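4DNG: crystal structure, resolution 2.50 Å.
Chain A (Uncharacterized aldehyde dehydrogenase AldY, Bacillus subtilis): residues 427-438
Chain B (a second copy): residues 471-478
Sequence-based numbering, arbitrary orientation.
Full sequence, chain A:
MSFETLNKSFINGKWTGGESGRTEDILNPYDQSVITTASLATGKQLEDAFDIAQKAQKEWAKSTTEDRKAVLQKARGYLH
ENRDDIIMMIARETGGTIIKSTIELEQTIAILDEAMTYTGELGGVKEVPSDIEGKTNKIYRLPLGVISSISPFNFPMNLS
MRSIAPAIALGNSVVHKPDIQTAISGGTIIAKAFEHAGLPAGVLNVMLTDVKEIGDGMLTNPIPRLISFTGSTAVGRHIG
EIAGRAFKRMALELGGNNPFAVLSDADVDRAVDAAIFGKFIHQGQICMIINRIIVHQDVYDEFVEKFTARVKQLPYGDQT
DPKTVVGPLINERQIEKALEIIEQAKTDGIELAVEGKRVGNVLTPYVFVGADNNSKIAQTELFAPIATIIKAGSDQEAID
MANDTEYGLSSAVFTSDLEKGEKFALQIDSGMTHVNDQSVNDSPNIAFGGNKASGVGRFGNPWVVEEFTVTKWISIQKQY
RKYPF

Chain A (427-438) QIDSGMTHVNDQ
Chain B 471-478: TKWISIQK

The apolar centre is V435(A), whose side chain (chi1 -73°, m) shares a sheet face with T433(A), I474(B) and I476(B). Its CG2 lies 3.3 Å from I476(B) CG1, and its CG1 4.3 Å from I474(B) CG2; both isoleucines are m,t. On the face of M432(A), W473(B), H434(A) and S475(B), M432(A) (chi1 t, chi2 p, chi3 92°) brings SD 3.4 Å from CE3 of W473(B) (chi1 -124°, chi2 72°). That sulfur lies 74° off the normal of the six-membered ring, hence at its edge.

Strands 432-435 of chain A and 471-476 of chain B run parallel, their axes 18° apart, with extended phi/psi, phi -83° to -128° and psi 113° to 143°. CA to CA, M432(A) to W473(B) and T433(A) to I474(B) are each 4.9 Å, H434(A) to S475(B) 4.6 Å and V435(A) to I476(B) 5.0 Å. The hydrogen bonds alternate as parallel pairing requires: W473(B) N to G431(A) O, 3.2 Å; T433(A) N to W473(B) O, 3.0 Å; S475(B) N to T433(A) O, 3.0 Å; V435(A) N to S475(B) O, 2.7 Å. Q477(B) N to V435(A) O, 3.5 Å, is weak. The residue after V435(A), N436(A), has phi/psi 56/47.

At the polar edge, K472(B) (chi 162°, 93°, -162°, -163°) extends NZ to T433(A) OG1, a very short 2.4 Å, and donates weakly from NZ to I428(A) O (3.4 Å) and S430(A) O (3.3 Å).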

# COMPACT_ATOMS: atom_id res chain seq x y z
N GLN A 427 -20.50 -10.47 5.15
CA GLN A 427 -21.31 -9.34 4.68
C GLN A 427 -20.90 -8.05 5.33
O GLN A 427 -21.49 -7.00 5.06
CB GLN A 427 -22.76 -9.61 5.02
CG GLN A 427 -23.76 -9.06 4.03
CD GLN A 427 -25.07 -9.75 4.18
OE1 GLN A 427 -26.12 -9.13 4.13
NE2 GLN A 427 -25.01 -11.06 4.40
N ILE A 428 -19.90 -8.13 6.20
CA ILE A 428 -19.37 -6.98 6.93
C ILE A 428 -18.04 -6.53 6.32
O ILE A 428 -17.08 -7.32 6.24
CB ILE A 428 -19.13 -7.34 8.41
CG1 ILE A 428 -20.43 -7.80 9.05
CG2 ILE A 428 -18.51 -6.16 9.17
CD1 ILE A 428 -20.36 -7.96 10.56
N ASP A 429 -17.99 -5.26 5.91
CA ASP A 429 -16.75 -4.61 5.46
C ASP A 429 -15.85 -4.37 6.65
O ASP A 429 -15.97 -3.36 7.35
CB ASP A 429 -17.01 -3.30 4.72
CG ASP A 429 -17.34 -3.52 3.26
OD1 ASP A 429 -16.84 -4.51 2.67
OD2 ASP A 429 -18.09 -2.70 2.70
N SER A 430 -14.98 -5.33 6.87
CA SER A 430 -14.10 -5.37 8.03
C SER A 430 -13.10 -6.46 7.69
O SER A 430 -13.44 -7.44 7.03
CB SER A 430 -14.89 -5.73 9.29
OG SER A 430 -14.07 -6.35 10.27
N GLY A 431 -11.86 -6.28 8.12
CA GLY A 431 -10.84 -7.27 7.82
C GLY A 431 -11.14 -8.56 8.57
O GLY A 431 -11.11 -9.65 7.98
N MET A 432 -11.46 -8.43 9.86
CA MET A 432 -11.69 -9.59 10.72
C MET A 432 -13.09 -9.62 11.33
O MET A 432 -13.55 -8.63 11.90
CB MET A 432 -10.62 -9.63 11.82
CG MET A 432 -10.87 -10.65 12.92
SD MET A 432 -10.16 -12.27 12.60
CE MET A 432 -8.57 -12.08 13.42
N THR A 433 -13.77 -10.75 11.21
CA THR A 433 -14.94 -11.03 12.05
C THR A 433 -14.74 -12.30 12.86
O THR A 433 -14.36 -13.33 12.30
CB THR A 433 -16.23 -11.19 11.24
OG1 THR A 433 -16.35 -10.11 10.32
CG2 THR A 433 -17.43 -11.23 12.17
N HIS A 434 -15.07 -12.25 14.14
CA HIS A 434 -15.11 -13.43 14.96
C HIS A 434 -16.53 -13.84 15.15
O HIS A 434 -17.40 -12.98 15.31
CB HIS A 434 -14.55 -13.15 16.34
CG HIS A 434 -13.28 -12.36 16.33
ND1 HIS A 434 -12.11 -12.91 16.03
CD2 HIS A 434 -13.03 -11.04 16.62
CE1 HIS A 434 -11.16 -11.99 16.11
NE2 HIS A 434 -11.72 -10.84 16.48
N VAL A 435 -16.79 -15.13 15.17
CA VAL A 435 -18.12 -15.59 15.52
C VAL A 435 -18.07 -16.17 16.91
O VAL A 435 -17.35 -17.11 17.17
CB VAL A 435 -18.62 -16.66 14.55
CG1 VAL A 435 -18.99 -16.04 13.23
CG2 VAL A 435 -17.58 -17.73 14.36
N ASN A 436 -18.86 -15.61 17.81
CA ASN A 436 -18.87 -16.07 19.17
C ASN A 436 -17.53 -16.08 19.89
O ASN A 436 -17.18 -17.06 20.49
CB ASN A 436 -19.49 -17.46 19.25
CG ASN A 436 -20.90 -17.50 18.69
OD1 ASN A 436 -21.68 -16.58 18.88
ND2 ASN A 436 -21.22 -18.58 18.00
N ASP A 437 -16.77 -14.99 19.80
CA ASP A 437 -15.55 -14.83 20.59
C ASP A 437 -15.09 -13.39 20.83
O ASP A 437 -15.63 -12.46 20.27
CB ASP A 437 -14.38 -15.64 20.05
CG ASP A 437 -13.16 -15.55 20.95
OD1 ASP A 437 -12.94 -16.46 21.76
OD2 ASP A 437 -12.43 -14.55 20.85
N GLN A 438 -14.10 -13.23 21.70
CA GLN A 438 -13.56 -11.91 21.98
C GLN A 438 -14.70 -11.00 22.36
O GLN A 438 -14.58 -10.24 23.30
CB GLN A 438 -12.85 -11.35 20.75
CG GLN A 438 -11.41 -11.81 20.59
CD GLN A 438 -10.40 -10.68 20.70
OE1 GLN A 438 -10.61 -9.58 20.20
NE2 GLN A 438 -9.28 -10.96 21.35
N THR B 471 -8.67 -10.30 1.05
CA THR B 471 -8.62 -11.51 1.86
C THR B 471 -9.34 -11.22 3.17
O THR B 471 -8.87 -10.40 3.95
CB THR B 471 -7.17 -11.93 2.16
OG1 THR B 471 -6.45 -10.80 2.68
CG2 THR B 471 -6.46 -12.45 0.90
N LYS B 472 -10.48 -11.87 3.39
CA LYS B 472 -11.29 -11.70 4.60
C LYS B 472 -11.09 -12.89 5.56
O LYS B 472 -10.96 -14.04 5.12
CB LYS B 472 -12.76 -11.48 4.23
CG LYS B 472 -13.78 -11.70 5.36
CD LYS B 472 -14.14 -10.45 6.13
CE LYS B 472 -14.78 -10.85 7.46
NZ LYS B 472 -15.53 -9.75 8.12
N TRP B 473 -11.06 -12.60 6.87
CA TRP B 473 -10.72 -13.55 7.93
C TRP B 473 -11.91 -13.68 8.83
O TRP B 473 -12.45 -12.67 9.29
CB TRP B 473 -9.57 -13.01 8.77
CG TRP B 473 -8.35 -13.90 8.87
CD1 TRP B 473 -7.42 -14.18 7.87
CD2 TRP B 473 -7.84 -14.62 10.06
NE1 TRP B 473 -6.42 -15.00 8.33
CE2 TRP B 473 -6.61 -15.31 9.63
CE3 TRP B 473 -8.26 -14.76 11.37
CZ2 TRP B 473 -5.86 -16.10 10.50
CZ3 TRP B 473 -7.50 -15.55 12.25
CH2 TRP B 473 -6.33 -16.21 11.82
N ILE B 474 -12.34 -14.91 9.07
CA ILE B 474 -13.42 -15.19 10.01
C ILE B 474 -12.91 -16.25 10.97
O ILE B 474 -12.53 -17.35 10.54
CB ILE B 474 -14.70 -15.69 9.30
CG1 ILE B 474 -15.19 -14.69 8.25
CG2 ILE B 474 -15.81 -15.94 10.31
CD1 ILE B 474 -16.10 -15.29 7.21
N SER B 475 -12.88 -15.92 12.26
CA SER B 475 -12.55 -16.87 13.33
C SER B 475 -13.81 -17.43 13.95
O SER B 475 -14.67 -16.68 14.40
CB SER B 475 -11.73 -16.21 14.43
OG SER B 475 -10.41 -16.70 14.41
N ILE B 476 -13.91 -18.75 13.99
CA ILE B 476 -15.11 -19.43 14.45
C ILE B 476 -14.79 -20.26 15.70
O ILE B 476 -13.84 -21.05 15.70
CB ILE B 476 -15.71 -20.29 13.32
CG1 ILE B 476 -15.99 -19.43 12.09
CG2 ILE B 476 -16.99 -20.96 13.78
CD1 ILE B 476 -16.33 -20.21 10.83
N GLN B 477 -15.57 -20.07 16.76
CA GLN B 477 -15.34 -20.74 18.05
C GLN B 477 -16.28 -21.94 18.33
O GLN B 477 -17.35 -22.05 17.73
CB GLN B 477 -15.42 -19.71 19.19
CG GLN B 477 -14.96 -20.21 20.56
CD GLN B 477 -13.55 -20.78 20.54
OE1 GLN B 477 -12.64 -20.19 19.96
NE2 GLN B 477 -13.38 -21.94 21.18
N LYS B 478 -15.85 -22.83 19.23
CA LYS B 478 -16.66 -23.96 19.73
C LYS B 478 -17.49 -23.57 20.95
O LYS B 478 -17.19 -23.99 22.09
CB LYS B 478 -15.76 -25.15 20.11
CG LYS B 478 -14.99 -25.76 18.95
CD LYS B 478 -14.10 -26.89 19.43
CE LYS B 478 -13.16 -27.37 18.33
NZ LYS B 478 -12.43 -28.60 18.71